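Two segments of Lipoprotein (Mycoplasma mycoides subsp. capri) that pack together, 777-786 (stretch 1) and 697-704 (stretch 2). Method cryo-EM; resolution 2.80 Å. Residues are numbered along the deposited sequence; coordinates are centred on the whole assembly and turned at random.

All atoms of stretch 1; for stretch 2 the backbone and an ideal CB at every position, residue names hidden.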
# COMPACT_ATOMS: atom_id res chain seq x y z
N SER B 777 -1.97 -2.19 21.65
CA SER B 777 -1.13 -3.01 20.77
C SER B 777 0.30 -3.13 21.26
O SER B 777 0.83 -2.21 21.87
CB SER B 777 -1.07 -2.45 19.35
OG SER B 777 -2.36 -2.36 18.80
N ASN B 778 0.95 -4.24 20.93
CA ASN B 778 2.37 -4.43 21.09
C ASN B 778 2.92 -5.19 19.88
O ASN B 778 2.86 -6.41 19.80
CB ASN B 778 2.59 -5.14 22.43
CG ASN B 778 4.05 -5.27 22.79
OD1 ASN B 778 4.95 -5.28 21.96
ND2 ASN B 778 4.34 -5.40 24.05
N GLU B 779 3.43 -4.46 18.89
CA GLU B 779 3.95 -5.03 17.65
C GLU B 779 5.31 -5.73 17.80
O GLU B 779 5.74 -6.40 16.88
CB GLU B 779 3.92 -3.99 16.51
CG GLU B 779 4.88 -2.80 16.69
CD GLU B 779 4.85 -1.84 15.49
OE1 GLU B 779 4.55 -0.63 15.66
OE2 GLU B 779 5.19 -2.23 14.35
N THR B 780 5.94 -5.65 18.97
CA THR B 780 7.09 -6.52 19.31
C THR B 780 6.62 -7.85 19.92
O THR B 780 7.14 -8.90 19.56
CB THR B 780 8.08 -5.79 20.22
OG1 THR B 780 8.49 -4.59 19.61
CG2 THR B 780 9.35 -6.58 20.47
N ALA B 781 5.57 -7.84 20.76
CA ALA B 781 4.86 -9.05 21.20
C ALA B 781 4.10 -9.75 20.06
O ALA B 781 3.78 -10.93 20.16
CB ALA B 781 3.84 -8.67 22.27
N ARG B 782 3.74 -9.00 19.01
CA ARG B 782 2.88 -9.42 17.91
C ARG B 782 1.46 -9.76 18.37
O ARG B 782 0.77 -10.58 17.77
CB ARG B 782 3.60 -10.48 17.05
CG ARG B 782 5.09 -10.19 16.81
CD ARG B 782 5.72 -11.08 15.74
NE ARG B 782 7.19 -10.99 15.76
CZ ARG B 782 8.03 -11.87 16.25
NH1 ARG B 782 7.65 -12.98 16.80
NH2 ARG B 782 9.31 -11.65 16.21
N THR B 783 0.99 -9.12 19.45
CA THR B 783 -0.33 -9.30 20.05
C THR B 783 -0.75 -8.00 20.73
O THR B 783 -0.05 -7.00 20.70
CB THR B 783 -0.32 -10.53 20.97
OG1 THR B 783 -1.59 -10.89 21.43
CG2 THR B 783 0.51 -10.37 22.22
N GLY B 784 -1.92 -7.98 21.34
CA GLY B 784 -2.40 -6.86 22.12
C GLY B 784 -3.61 -7.24 22.95
O GLY B 784 -3.95 -8.41 23.00
N LEU B 785 -4.25 -6.29 23.60
CA LEU B 785 -5.16 -6.55 24.71
C LEU B 785 -6.59 -6.12 24.43
O LEU B 785 -6.83 -5.02 23.91
CB LEU B 785 -4.60 -5.84 25.95
CG LEU B 785 -3.22 -6.37 26.38
CD1 LEU B 785 -2.23 -5.22 26.53
CD2 LEU B 785 -3.32 -7.11 27.70
N ALA B 786 -7.56 -6.96 24.80
CA ALA B 786 -8.99 -6.70 24.62
C ALA B 786 -9.82 -6.87 25.90
O ALA B 786 -9.70 -7.88 26.58
CB ALA B 786 -9.51 -7.55 23.46
N UNK B 697 -6.63 -17.44 20.50
CA UNK B 697 -5.80 -16.86 21.55
C UNK B 697 -4.29 -17.01 21.31
O UNK B 697 -3.81 -17.96 20.71
CB UNK B 697 -6.16 -17.50 22.89
N UNK B 698 -3.52 -16.04 21.80
CA UNK B 698 -2.07 -15.93 21.68
C UNK B 698 -1.32 -16.72 22.76
O UNK B 698 -1.65 -16.65 23.94
CB UNK B 698 -1.66 -14.46 21.74
N UNK B 699 -0.26 -17.44 22.39
CA UNK B 699 0.66 -18.12 23.31
C UNK B 699 1.77 -17.16 23.79
O UNK B 699 2.92 -17.55 23.96
CB UNK B 699 1.28 -19.34 22.63
N UNK B 700 1.47 -15.88 24.00
CA UNK B 700 2.36 -14.93 24.68
C UNK B 700 2.40 -15.19 26.20
O UNK B 700 1.35 -15.30 26.84
CB UNK B 700 1.91 -13.50 24.40
N UNK B 701 3.60 -15.31 26.80
CA UNK B 701 3.74 -15.59 28.24
C UNK B 701 3.55 -14.33 29.09
O UNK B 701 2.93 -14.37 30.15
CB UNK B 701 5.11 -16.20 28.53
N UNK B 702 4.07 -13.18 28.64
CA UNK B 702 4.16 -11.96 29.44
C UNK B 702 2.82 -11.42 29.90
O UNK B 702 2.66 -11.10 31.07
CB UNK B 702 4.88 -10.88 28.64
N UNK B 703 1.85 -11.29 29.00
CA UNK B 703 0.52 -10.79 29.32
C UNK B 703 -0.42 -11.82 29.98
O UNK B 703 -1.40 -11.42 30.60
CB UNK B 703 -0.13 -10.27 28.04
N UNK B 704 -0.17 -13.12 29.85
CA UNK B 704 -1.05 -14.17 30.39
C UNK B 704 -1.06 -14.20 31.92
O UNK B 704 -0.01 -14.32 32.55
CB UNK B 704 -0.62 -15.54 29.86

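Stretch 1 is a hairpin: strand residues at 777-778, a turn, then a strand from 783. Asn778, Ala781, Thr783 and Leu785 point their CA-to-CB bonds toward stretch 2.

Position 697 points away from stretch 1, and nothing of that stretch lies within 5.5 Å of its ideal CB. The residue is Phe697, whose ring stays clear of stretch 1.

Position 698 points toward Thr783, with the ideal CB 3.6 Å from Thr783 OG1. There is little depth, so a small side chain suits: Ala, Ser, perhaps Cys or Thr. The residue is Ser698. Its OG lies 3.6 Å from Thr783 OG1. Ser698 OG also accepts a weak bond from the backbone N of position 700, at 3.5 Å.

Position 699 is out of reach of stretch 1, which gives no clue to its identity. It is Tyr699.

Position 700 points toward stretch 1. The ideal CB is 4.1 Å from Thr783 CG2 and 5.3 Å from Ala781 O. The methyl favours an aliphatic stem; the carbonyl oxygen, farther off, would tolerate a donor. Leu, Met, Gln, Glu or Lys could supply the stem. The residue is Gln700. Its CG packs 3.8 Å from Thr783 CG2 and 4.4 Å from Ala781 CB. Gln700 OE1 turns back to its own stretch and accepts a hydrogen bond from the backbone N of position 703 at 3.0 Å; NE2 is bonded elsewhere in the structure.

Positions 701 and 702 have helical backbone angles and are out of reach of stretch 1. Phi at 702 is negative, so the backbone does not require glycine. The residues are Ile701 and Gly702.

Position 703 also has helical angles and points toward stretch 1. Its ideal CB is 4.5 Å from Leu785 CD2. Beyond it, the methyls of Leu785, Thr783 and Ala781 offer an apolar surface, and Asn778 ND2 offers a donor farther out. Leu, Met or Phe could use the methyls; a long side chain with a polar end could also reach the amide. The residue is Tyr703, which has the largest area covered in this contact, 109 Å². Leu785 CD1 sits over one ring face, 3.8 Å from Tyr703 CE1, in a CH-pi contact. Thr783 CG2 lies at the ring edge, 4.3 Å from Tyr703 CD2. Asn778 ND2 donates a nearly straight hydrogen bond to Tyr703 OH at 3.1 Å. Asn778 OD1 accepts from Ala781 N at 2.9 Å, so this one amide ties the turn to the ring.

Position 704 is out of reach again. It is Arg704.

Stretch 2 697-704: FSYQIGYR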
# COMPACT_ATOMS: atom_id res chain seq x y z
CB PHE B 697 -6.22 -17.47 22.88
CG PHE B 697 -7.69 -17.37 23.23
CD1 PHE B 697 -8.33 -16.11 23.27
CD2 PHE B 697 -8.42 -18.52 23.57
CE1 PHE B 697 -9.68 -16.02 23.62
CE2 PHE B 697 -9.75 -18.41 23.98
CZ PHE B 697 -10.38 -17.16 24.00
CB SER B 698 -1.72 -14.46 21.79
OG SER B 698 -0.36 -14.24 21.54
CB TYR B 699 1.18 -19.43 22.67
CG TYR B 699 0.22 -20.61 22.53
CD1 TYR B 699 -0.99 -20.49 21.81
CD2 TYR B 699 0.56 -21.86 23.08
CE1 TYR B 699 -1.85 -21.59 21.66
CE2 TYR B 699 -0.29 -22.98 22.91
CZ TYR B 699 -1.50 -22.84 22.21
OH TYR B 699 -2.29 -23.92 22.01
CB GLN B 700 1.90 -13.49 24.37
CG GLN B 700 3.05 -12.52 24.14
CD GLN B 700 3.78 -12.10 25.39
OE1 GLN B 700 3.21 -11.59 26.34
NE2 GLN B 700 5.07 -12.26 25.45
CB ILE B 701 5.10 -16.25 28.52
CG1 ILE B 701 5.27 -17.61 27.82
CG2 ILE B 701 5.40 -16.38 30.02
CD1 ILE B 701 4.42 -18.74 28.36
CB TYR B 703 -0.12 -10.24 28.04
CG TYR B 703 0.47 -8.95 27.51
CD1 TYR B 703 0.55 -7.83 28.35
CD2 TYR B 703 0.86 -8.83 26.17
CE1 TYR B 703 1.04 -6.61 27.88
CE2 TYR B 703 1.34 -7.60 25.68
CZ TYR B 703 1.45 -6.49 26.54
OH TYR B 703 1.96 -5.32 26.09
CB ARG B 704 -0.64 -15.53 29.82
CG ARG B 704 -1.70 -16.62 30.01
CD ARG B 704 -1.10 -18.02 29.83
NE ARG B 704 -0.33 -18.14 28.59
CZ ARG B 704 0.19 -19.25 28.09
NH1 ARG B 704 -0.04 -20.42 28.58
NH2 ARG B 704 0.94 -19.20 27.04
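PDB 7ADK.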